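Local coordinates for protein nucleoporin NUP82 (Saccharomyces cerevisiae, PDB 3PBP) that forms a structural part of the yeast nuclear pore complex, its N-terminal domain binding NUP116, and serves in mRNA and protein transport, at residues Lys128-Pro134 / Ile182-Phe187; Leu145-Ile151 / Arg178-Ile182; Asn288-Leu294 / Val349-Lys355. The protein carries 1 engineered substitution. All coordinates share one frame; numbering follows the deposited sequence.

Interaction 1 of 3, residues Lys128-Pro134 / Ile182-Phe187; sequences KKVLFHP and ITDLEF
F187 forms the apolar centre with H133 and P134, which follow the end of strand 127-132. P134 lays its CD over the middle of the F187 ring, 3.3 Å from the centroid, in a CH-pi contact. On another flank the phenyl turns its edge, led by CZ and CE1, toward the face of the H133 imidazole; this edge-to-face pair of F187 and H133 has centroids 4.6 Å apart and planes inclined at 59°. The imidazole is held in place by bonds from NE2 to the carbonyl of F211 and between ND1 and the backbone of K135. Next along the strands, L131 rests CD1 on CB of L185, 4.0 Å away, and touches CD2 of F187.

The two strands run almost parallel, their axes 4° apart and 8.2 Å distant at closest approach, too far for backbone pairing, so side chains do most of the bridging. They are the first strands of successive antiparallel sheets, the innermost strands of neighbouring blades in a beta-propeller.

K128 and K129 form a classic beta bulge opposite L145 of strand 141-146, and both set CB toward strand 182-187. With chi1 at -167°, the K129 chain leaves on the side away from its own N and runs extended, which carries NZ to 2.7 Å from OD1 of D184, on the syn lone pair. That oxygen also accepts L185 N from above the carboxylate plane, while OD2 takes the backbone N-H of I302. At the exposed end, K128 NZ bonds to I182 O at 2.8 Å. With one lysine and two backbone donors around it, the buried D184 carboxylate probably stays charged, and its polar bonds reach both strand 127-132 and strand 299-306.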
loop_
_atom_site.group_PDB
_atom_site.type_symbol
_atom_site.label_atom_id
_atom_site.label_comp_id
_atom_site.label_asym_id
_atom_site.label_seq_id
_atom_site.Cartn_x
_atom_site.Cartn_y
_atom_site.Cartn_z
ATOM N N LYS A 128 -2.095 8.648 -9.588
ATOM C CA LYS A 128 -3.378 8.175 -9.107
ATOM C C LYS A 128 -3.641 8.687 -7.682
ATOM O O LYS A 128 -4.748 9.151 -7.366
ATOM C CB LYS A 128 -3.408 6.646 -9.143
ATOM C CG LYS A 128 -4.770 6.052 -8.842
ATOM C CD LYS A 128 -4.770 4.539 -8.991
ATOM C CE LYS A 128 -6.166 3.977 -8.718
ATOM N NZ LYS A 128 -6.272 2.521 -9.015
ATOM N N LYS A 129 -2.621 8.614 -6.828
ATOM C CA LYS A 129 -2.769 9.068 -5.454
ATOM C C LYS A 129 -1.448 9.518 -4.839
ATOM O O LYS A 129 -0.382 9.012 -5.200
ATOM C CB LYS A 129 -3.380 7.960 -4.593
ATOM C CG LYS A 129 -3.832 8.464 -3.249
ATOM C CD LYS A 129 -4.459 7.390 -2.392
ATOM C CE LYS A 129 -5.039 8.028 -1.125
ATOM N NZ LYS A 129 -5.762 7.090 -0.220
ATOM N N VAL A 130 -1.540 10.473 -3.910
ATOM C CA VAL A 130 -0.379 11.015 -3.201
ATOM C C VAL A 130 -0.632 11.080 -1.702
ATOM O O VAL A 130 -1.708 11.445 -1.261
ATOM C CB VAL A 130 -0.036 12.433 -3.681
ATOM C CG1 VAL A 130 1.139 12.991 -2.869
ATOM C CG2 VAL A 130 0.300 12.404 -5.156
ATOM N N LEU A 131 0.382 10.737 -0.926
ATOM C CA LEU A 131 0.289 10.757 0.535
ATOM C C LEU A 131 1.579 11.262 1.147
ATOM O O LEU A 131 2.665 10.970 0.635
ATOM C CB LEU A 131 0.088 9.344 1.082
ATOM C CG LEU A 131 -1.189 8.583 0.790
ATOM C CD1 LEU A 131 -1.069 7.193 1.349
ATOM C CD2 LEU A 131 -2.348 9.328 1.402
ATOM N N PHE A 132 1.478 12.009 2.241
ATOM C CA PHE A 132 2.686 12.444 2.938
ATOM C C PHE A 132 3.141 11.227 3.756
ATOM O O PHE A 132 2.310 10.447 4.219
ATOM C CB PHE A 132 2.377 13.563 3.912
ATOM C CG PHE A 132 2.429 14.916 3.318
ATOM C CD1 PHE A 132 3.645 15.463 2.900
ATOM C CD2 PHE A 132 1.267 15.664 3.180
ATOM C CE1 PHE A 132 3.698 16.748 2.347
ATOM C CE2 PHE A 132 1.304 16.947 2.632
ATOM C CZ PHE A 132 2.523 17.491 2.213
ATOM N N HIS A 133 4.442 11.040 3.930
ATOM C CA HIS A 133 4.884 9.923 4.746
ATOM C C HIS A 133 4.628 10.426 6.166
ATOM O O HIS A 133 5.119 11.480 6.561
ATOM C CB HIS A 133 6.362 9.612 4.513
ATOM C CG HIS A 133 6.801 8.317 5.126
ATOM N ND1 HIS A 133 6.858 8.117 6.490
ATOM C CD2 HIS A 133 7.198 7.154 4.559
ATOM C CE1 HIS A 133 7.275 6.888 6.736
ATOM N NE2 HIS A 133 7.488 6.281 5.581
ATOM N N PRO A 134 3.847 9.676 6.950
ATOM C CA PRO A 134 3.501 10.041 8.322
ATOM C C PRO A 134 4.688 10.274 9.242
ATOM O O PRO A 134 4.580 11.017 10.213
ATOM C CB PRO A 134 2.652 8.863 8.795
ATOM C CG PRO A 134 2.234 8.184 7.546
ATOM C CD PRO A 134 3.432 8.294 6.673
ATOM N N ILE A 182 -3.412 -1.711 -7.865
ATOM C CA ILE A 182 -3.567 -1.118 -6.545
ATOM C C ILE A 182 -4.657 -0.048 -6.609
ATOM O O ILE A 182 -4.596 0.840 -7.449
ATOM C CB ILE A 182 -2.249 -0.476 -6.089
ATOM C CG1 ILE A 182 -1.123 -1.507 -6.196
ATOM C CG2 ILE A 182 -2.380 0.028 -4.672
ATOM C CD1 ILE A 182 0.231 -1.017 -5.750
ATOM N N THR A 183 -5.658 -0.135 -5.738
ATOM C CA THR A 183 -6.745 0.848 -5.723
ATOM C C THR A 183 -6.531 1.875 -4.640
ATOM O O THR A 183 -6.989 3.014 -4.769
ATOM C CB THR A 183 -8.119 0.250 -5.372
ATOM O OG1 THR A 183 -8.304 -0.971 -6.078
ATOM C CG2 THR A 183 -9.238 1.231 -5.740
ATOM N N ASP A 184 -5.875 1.463 -3.557
ATOM C CA ASP A 184 -5.670 2.355 -2.428
ATOM C C ASP A 184 -4.403 2.039 -1.652
ATOM O O ASP A 184 -3.832 0.958 -1.745
ATOM C CB ASP A 184 -6.897 2.297 -1.508
ATOM C CG ASP A 184 -7.060 3.548 -0.655
ATOM O OD1 ASP A 184 -6.284 4.507 -0.825
ATOM O OD2 ASP A 184 -7.980 3.572 0.192
ATOM N N LEU A 185 -3.986 3.024 -0.875
ATOM C CA LEU A 185 -2.777 2.980 -0.073
ATOM C C LEU A 185 -3.117 3.553 1.286
ATOM O O LEU A 185 -3.960 4.454 1.400
ATOM C CB LEU A 185 -1.731 3.874 -0.712
ATOM C CG LEU A 185 -0.450 3.244 -1.200
ATOM C CD1 LEU A 185 -0.770 2.007 -2.023
ATOM C CD2 LEU A 185 0.310 4.280 -2.002
ATOM N N GLU A 186 -2.442 3.055 2.308
ATOM C CA GLU A 186 -2.697 3.522 3.653
ATOM C C GLU A 186 -1.544 3.126 4.559
ATOM O O GLU A 186 -1.064 1.999 4.529
ATOM C CB GLU A 186 -4.025 2.920 4.153
ATOM C CG GLU A 186 -4.463 3.292 5.572
ATOM C CD GLU A 186 -4.703 4.786 5.769
ATOM O OE1 GLU A 186 -5.173 5.447 4.814
ATOM O OE2 GLU A 186 -4.436 5.291 6.892
ATOM N N PHE A 187 -1.088 4.071 5.362
ATOM C CA PHE A 187 -0.011 3.791 6.287
ATOM C C PHE A 187 -0.539 3.191 7.585
ATOM O O PHE A 187 -1.603 3.555 8.078
ATOM C CB PHE A 187 0.749 5.071 6.616
ATOM C CG PHE A 187 1.883 5.365 5.684
ATOM C CD1 PHE A 187 3.125 4.759 5.859
ATOM C CD2 PHE A 187 1.715 6.260 4.625
ATOM C CE1 PHE A 187 4.200 5.038 4.981
ATOM C CE2 PHE A 187 2.786 6.542 3.744
ATOM C CZ PHE A 187 4.030 5.927 3.927
#

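Interaction 2 of 3, residues Leu145-Ile151 / Arg178-Ile182; sequences LKEDDTI and RVNDI
D149 reaches from the turn between strands 141-146 and 151-155 to the backbone of residues 179-182. CB of D149 lies 3.8 Å from the carbonyl oxygen of V179 and equally near NH2 of R178. CG stands beside the residue's own backbone nitrogen (chi1 -77°), which presents the carboxylate to two consecutive peptide N-H groups. At the tip the oxygens divide the work: D149 OD1 accepts from I182 N at 2.9 Å in a fairly straight bond (165°), and D149 OD2 from D181 N at 2.8 Å, both donors standing well above the carboxylate plane. The carboxylate thus fixes the start of strand 182-187, the first strand of the next propeller blade, to a hairpin turn of the preceding one. In return R178 grips that turn: R178 NH2 donates to D148 O at 2.7 Å, nearly along the C=O axis, and NH1 binds the carbonyl of N167. The D149 carboxylate lies well out of the guanidinium plane, so between these two only the nearness of opposite charges counts. N167 also ties both sides together, its amide nitrogen serving the carbonyls of D149 and V179. The apolar part of the contact is carried by I182, whose CD1 touches CD1 of L145, 4.0 Å away, and CD1 of I151 at 4.1 Å.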
loop_
_atom_site.group_PDB
_atom_site.type_symbol
_atom_site.label_atom_id
_atom_site.label_comp_id
_atom_site.label_asym_id
_atom_site.label_seq_id
_atom_site.Cartn_x
_atom_site.Cartn_y
_atom_site.Cartn_z
ATOM N N LEU A 145 1.613 7.118 -5.878
ATOM C CA LEU A 145 1.166 5.900 -6.548
ATOM C C LEU A 145 0.700 6.277 -7.961
ATOM O O LEU A 145 -0.131 7.182 -8.125
ATOM C CB LEU A 145 -0.000 5.258 -5.789
ATOM C CG LEU A 145 -0.708 4.142 -6.559
ATOM C CD1 LEU A 145 0.180 2.907 -6.556
ATOM C CD2 LEU A 145 -2.056 3.835 -5.935
ATOM N N LYS A 146 1.227 5.595 -8.975
ATOM C CA LYS A 146 0.833 5.880 -10.365
ATOM C C LYS A 146 -0.038 4.761 -10.971
ATOM O O LYS A 146 -0.165 3.688 -10.377
ATOM C CB LYS A 146 2.090 6.095 -11.223
ATOM C CG LYS A 146 2.827 7.394 -10.921
ATOM C CD LYS A 146 4.190 7.444 -11.599
ATOM C CE LYS A 146 4.859 8.793 -11.380
ATOM N NZ LYS A 146 6.302 8.739 -11.701
ATOM N N GLU A 147 -0.649 5.013 -12.133
ATOM C CA GLU A 147 -1.468 3.997 -12.805
ATOM C C GLU A 147 -0.603 2.756 -12.968
ATOM O O GLU A 147 -1.089 1.630 -13.078
ATOM C CB GLU A 147 -1.909 4.486 -14.173
ATOM C CG GLU A 147 -2.877 5.636 -14.111
ATOM C CD GLU A 147 -4.049 5.337 -13.201
ATOM O OE1 GLU A 147 -4.588 4.207 -13.286
ATOM O OE2 GLU A 147 -4.435 6.229 -12.406
ATOM N N ASP A 148 0.701 3.015 -12.981
ATOM C CA ASP A 148 1.772 2.033 -13.081
ATOM C C ASP A 148 1.655 0.906 -12.062
ATOM O O ASP A 148 2.049 -0.228 -12.327
ATOM C CB ASP A 148 3.087 2.729 -12.771
ATOM C CG ASP A 148 3.979 2.812 -13.937
ATOM O OD1 ASP A 148 3.877 1.918 -14.794
ATOM O OD2 ASP A 148 4.793 3.761 -13.989
ATOM N N ASP A 149 1.145 1.270 -10.882
ATOM C CA ASP A 149 1.029 0.402 -9.711
ATOM C C ASP A 149 2.411 0.559 -9.078
ATOM O O ASP A 149 2.817 -0.162 -8.172
ATOM C CB ASP A 149 0.757 -1.061 -10.082
ATOM C CG ASP A 149 -0.685 -1.296 -10.485
ATOM O OD1 ASP A 149 -1.584 -0.715 -9.829
ATOM O OD2 ASP A 149 -0.913 -2.067 -11.448
ATOM N N THR A 150 3.120 1.545 -9.598
ATOM C CA THR A 150 4.442 1.887 -9.151
ATOM C C THR A 150 4.249 2.868 -7.974
ATOM O O THR A 150 3.336 3.705 -7.996
ATOM C CB THR A 150 5.221 2.539 -10.341
ATOM O OG1 THR A 150 6.623 2.322 -10.173
ATOM C CG2 THR A 150 4.950 4.042 -10.430
ATOM N N ILE A 151 5.079 2.749 -6.940
ATOM C CA ILE A 151 4.980 3.640 -5.776
ATOM C C ILE A 151 6.317 4.355 -5.609
ATOM O O ILE A 151 7.357 3.720 -5.453
ATOM C CB ILE A 151 4.637 2.844 -4.494
ATOM C CG1 ILE A 151 3.311 2.092 -4.695
ATOM C CG2 ILE A 151 4.541 3.792 -3.299
ATOM C CD1 ILE A 151 3.017 1.041 -3.645
ATOM N N ARG A 178 4.605 -9.089 -9.419
ATOM C CA ARG A 178 4.678 -8.059 -8.369
ATOM C C ARG A 178 3.218 -7.630 -8.110
ATOM O O ARG A 178 2.292 -8.161 -8.746
ATOM C CB ARG A 178 5.477 -6.854 -8.860
ATOM C CG ARG A 178 4.952 -6.357 -10.202
ATOM C CD ARG A 178 5.192 -4.888 -10.429
ATOM N NE ARG A 178 4.229 -4.377 -11.398
ATOM C CZ ARG A 178 4.020 -3.090 -11.640
ATOM N NH1 ARG A 178 4.712 -2.170 -10.987
ATOM N NH2 ARG A 178 3.103 -2.726 -12.521
ATOM N N VAL A 179 3.002 -6.672 -7.208
ATOM C CA VAL A 179 1.636 -6.233 -6.921
ATOM C C VAL A 179 1.059 -5.341 -8.020
ATOM O O VAL A 179 1.603 -4.278 -8.318
ATOM C CB VAL A 179 1.550 -5.467 -5.597
ATOM C CG1 VAL A 179 0.096 -5.243 -5.226
ATOM C CG2 VAL A 179 2.264 -6.228 -4.519
ATOM N N ASN A 180 -0.052 -5.778 -8.604
ATOM C CA ASN A 180 -0.720 -5.039 -9.670
ATOM C C ASN A 180 -2.125 -4.641 -9.269
ATOM O O ASN A 180 -2.698 -5.205 -8.341
ATOM C CB ASN A 180 -0.791 -5.890 -10.939
ATOM C CG ASN A 180 0.573 -6.088 -11.584
ATOM O OD1 ASN A 180 1.101 -5.174 -12.228
ATOM N ND2 ASN A 180 1.161 -7.276 -11.400
ATOM N N ASP A 181 -2.672 -3.659 -9.975
ATOM C CA ASP A 181 -4.024 -3.169 -9.723
ATOM C C ASP A 181 -4.265 -2.623 -8.313
ATOM O O ASP A 181 -5.220 -3.017 -7.643
ATOM C CB ASP A 181 -5.026 -4.287 -10.014
ATOM C CG ASP A 181 -4.835 -4.899 -11.404
ATOM O OD1 ASP A 181 -5.232 -4.252 -12.407
ATOM O OD2 ASP A 181 -4.279 -6.022 -11.494
ATOM N N ILE A 182 -3.412 -1.711 -7.865
ATOM C CA ILE A 182 -3.567 -1.118 -6.545
ATOM C C ILE A 182 -4.657 -0.048 -6.609
ATOM O O ILE A 182 -4.596 0.840 -7.449
ATOM C CB ILE A 182 -2.249 -0.476 -6.089
ATOM C CG1 ILE A 182 -1.123 -1.507 -6.196
ATOM C CG2 ILE A 182 -2.380 0.028 -4.672
ATOM C CD1 ILE A 182 0.231 -1.017 -5.750
#

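Interaction 3 of 3, residues Asn288-Leu294 / Val349-Lys355; sequences NPFPGEL and VLIERVK
The guanidinium of R353 is sandwiched between aliphatic groups: CG of L294 lies 3.5 Å above one face, and CE of K355, from its own strand, covers the opposite one, each offset toward the rim. At the edge comes E293, its carboxylate turned 84° to the guanidinium plane. E293 OE1 does the holding: R353 NH1 meets it at 2.7 Å on the anti side and K355 NZ at 3.0 Å on the syn side, both from the same face of the carboxylate; a weak bond from NH2 adds little. That NH2 also forms a salt bridge with D321, and NE binds S323. A leucine in place of R353 would probably leave D321 without this charged mate and E293 with K355 as its one partner here.

Away from the charges, P289 sets CD against CB of L350 at 3.8 Å, while P291 leans on CD2 of the same leucine. A cis peptide precedes P289, and just before it N288 O receives L350 N at 2.8 Å. N288 packs on S99 and F290, in the loop beyond, on K98 of the NUP116 chain. The parallel bridge of N288 with V349 adds short strand 286-288 outside strand 347-355, as an extra edge on a propeller blade.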
loop_
_atom_site.group_PDB
_atom_site.type_symbol
_atom_site.label_atom_id
_atom_site.label_comp_id
_atom_site.label_asym_id
_atom_site.label_seq_id
_atom_site.Cartn_x
_atom_site.Cartn_y
_atom_site.Cartn_z
ATOM N N ASN A 288 -8.489 -14.002 7.612
ATOM C CA ASN A 288 -9.236 -15.091 8.216
ATOM C C ASN A 288 -10.199 -14.669 9.324
ATOM O O ASN A 288 -9.805 -14.009 10.284
ATOM C CB ASN A 288 -8.236 -16.090 8.782
ATOM C CG ASN A 288 -8.849 -17.435 9.068
ATOM O OD1 ASN A 288 -10.065 -17.578 9.138
ATOM N ND2 ASN A 288 -8.004 -18.431 9.249
ATOM N N PRO A 289 -11.482 -15.052 9.218
ATOM C CA PRO A 289 -12.111 -15.843 8.155
ATOM C C PRO A 289 -12.770 -14.945 7.107
ATOM O O PRO A 289 -13.629 -14.134 7.440
ATOM C CB PRO A 289 -13.130 -16.666 8.922
ATOM C CG PRO A 289 -13.626 -15.667 9.946
ATOM C CD PRO A 289 -12.345 -15.008 10.420
ATOM N N PHE A 290 -12.386 -15.098 5.845
ATOM C CA PHE A 290 -12.958 -14.280 4.783
ATOM C C PHE A 290 -14.413 -14.613 4.459
ATOM O O PHE A 290 -14.742 -15.763 4.168
ATOM C CB PHE A 290 -12.137 -14.409 3.508
ATOM C CG PHE A 290 -12.522 -13.416 2.463
ATOM C CD1 PHE A 290 -12.325 -12.051 2.682
ATOM C CD2 PHE A 290 -13.127 -13.824 1.285
ATOM C CE1 PHE A 290 -12.732 -11.103 1.741
ATOM C CE2 PHE A 290 -13.536 -12.884 0.336
ATOM C CZ PHE A 290 -13.339 -11.515 0.568
ATOM N N PRO A 291 -15.302 -13.601 4.488
ATOM C CA PRO A 291 -16.741 -13.736 4.205
ATOM C C PRO A 291 -16.988 -14.260 2.799
ATOM O O PRO A 291 -16.518 -13.669 1.823
ATOM C CB PRO A 291 -17.265 -12.307 4.362
ATOM C CG PRO A 291 -16.296 -11.679 5.314
ATOM C CD PRO A 291 -14.974 -12.202 4.812
ATOM N N GLY A 292 -17.735 -15.351 2.691
ATOM C CA GLY A 292 -18.012 -15.922 1.387
ATOM C C GLY A 292 -18.661 -15.000 0.364
ATOM O O GLY A 292 -18.285 -15.021 -0.803
ATOM N N GLU A 293 -19.623 -14.189 0.792
ATOM C CA GLU A 293 -20.321 -13.297 -0.129
ATOM C C GLU A 293 -19.370 -12.442 -0.932
ATOM O O GLU A 293 -19.498 -12.314 -2.150
ATOM C CB GLU A 293 -21.259 -12.337 0.608
ATOM C CG GLU A 293 -22.250 -12.953 1.572
ATOM C CD GLU A 293 -23.342 -11.956 1.974
ATOM O OE1 GLU A 293 -23.006 -10.836 2.424
ATOM O OE2 GLU A 293 -24.542 -12.291 1.839
ATOM N N LEU A 294 -18.420 -11.846 -0.222
ATOM C CA LEU A 294 -17.446 -10.931 -0.807
ATOM C C LEU A 294 -16.613 -11.439 -1.982
ATOM O O LEU A 294 -15.981 -10.645 -2.682
ATOM C CB LEU A 294 -16.541 -10.385 0.306
ATOM C CG LEU A 294 -17.355 -9.634 1.372
ATOM C CD1 LEU A 294 -16.504 -9.370 2.603
ATOM C CD2 LEU A 294 -17.897 -8.336 0.791
ATOM N N VAL A 349 -7.027 -10.948 10.857
ATOM C CA VAL A 349 -8.175 -11.671 11.351
ATOM C C VAL A 349 -9.409 -10.783 11.290
ATOM O O VAL A 349 -9.330 -9.605 11.608
ATOM C CB VAL A 349 -7.907 -12.116 12.805
ATOM C CG1 VAL A 349 -9.147 -12.700 13.417
ATOM C CG2 VAL A 349 -6.791 -13.141 12.821
ATOM N N LEU A 350 -10.543 -11.346 10.877
ATOM C CA LEU A 350 -11.795 -10.588 10.791
ATOM C C LEU A 350 -12.442 -10.466 12.155
ATOM O O LEU A 350 -12.673 -11.473 12.811
ATOM C CB LEU A 350 -12.796 -11.276 9.859
ATOM C CG LEU A 350 -14.136 -10.548 9.706
ATOM C CD1 LEU A 350 -14.088 -9.643 8.484
ATOM C CD2 LEU A 350 -15.251 -11.543 9.547
ATOM N N ILE A 351 -12.735 -9.240 12.577
ATOM C CA ILE A 351 -13.380 -9.001 13.866
ATOM C C ILE A 351 -14.867 -8.734 13.676
ATOM O O ILE A 351 -15.688 -9.165 14.474
ATOM C CB ILE A 351 -12.761 -7.796 14.590
ATOM C CG1 ILE A 351 -11.354 -8.147 15.079
ATOM C CG2 ILE A 351 -13.629 -7.395 15.757
ATOM C CD1 ILE A 351 -10.628 -6.998 15.757
ATOM N N GLU A 352 -15.204 -8.017 12.611
ATOM C CA GLU A 352 -16.592 -7.700 12.312
ATOM C C GLU A 352 -16.809 -7.254 10.859
ATOM O O GLU A 352 -15.883 -6.813 10.170
ATOM C CB GLU A 352 -17.095 -6.598 13.257
ATOM C CG GLU A 352 -18.209 -5.745 12.646
ATOM C CD GLU A 352 -18.730 -4.672 13.568
ATOM O OE1 GLU A 352 -17.899 -3.942 14.154
ATOM O OE2 GLU A 352 -19.974 -4.558 13.692
ATOM N N ARG A 353 -18.046 -7.392 10.399
ATOM C CA ARG A 353 -18.417 -6.955 9.071
ATOM C C ARG A 353 -19.606 -5.983 9.217
ATOM O O ARG A 353 -20.540 -6.231 9.987
ATOM C CB ARG A 353 -18.806 -8.140 8.199
ATOM C CG ARG A 353 -19.059 -7.732 6.764
ATOM C CD ARG A 353 -19.594 -8.860 5.948
ATOM N NE ARG A 353 -19.830 -8.419 4.584
ATOM C CZ ARG A 353 -20.454 -9.153 3.669
ATOM N NH1 ARG A 353 -20.901 -10.361 3.989
ATOM N NH2 ARG A 353 -20.627 -8.683 2.439
ATOM N N VAL A 354 -19.554 -4.871 8.490
ATOM C CA VAL A 354 -20.606 -3.867 8.550
ATOM C C VAL A 354 -21.179 -3.628 7.160
ATOM O O VAL A 354 -20.472 -3.149 6.270
ATOM C CB VAL A 354 -20.058 -2.529 9.105
ATOM C CG1 VAL A 354 -21.147 -1.471 9.112
ATOM C CG2 VAL A 354 -19.507 -2.736 10.507
ATOM N N LYS A 355 -22.451 -3.979 6.967
ATOM C CA LYS A 355 -23.103 -3.763 5.676
ATOM C C LYS A 355 -23.890 -2.462 5.757
ATOM O O LYS A 355 -24.847 -2.353 6.525
ATOM C CB LYS A 355 -24.051 -4.914 5.338
ATOM C CG LYS A 355 -23.388 -6.277 5.278
ATOM C CD LYS A 355 -24.385 -7.364 4.887
ATOM C CE LYS A 355 -23.752 -8.748 4.988
ATOM N NZ LYS A 355 -24.706 -9.841 4.660
#

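In the fold
Interactions 1 and 2 are close neighbours, their centres 11 Å apart, and share I182. Along the chain, the span bracketed by interaction 2 falls within that bracketed by interaction 1, and both join the sheet of strands 127-132 to 164-166 to the sheet that opens with strand 182-187. Strands 127-132 and 141-146 lie side by side, so the two contacts lie along one seam between neighbouring blades. Interaction 3 follows later in the chain, about 24 and 25 Å from the other two between centres, and does not touch them. It builds the outer edge of the sheet whose far strand is 299-306, near bound NUP116, while the other two hold blade to blade.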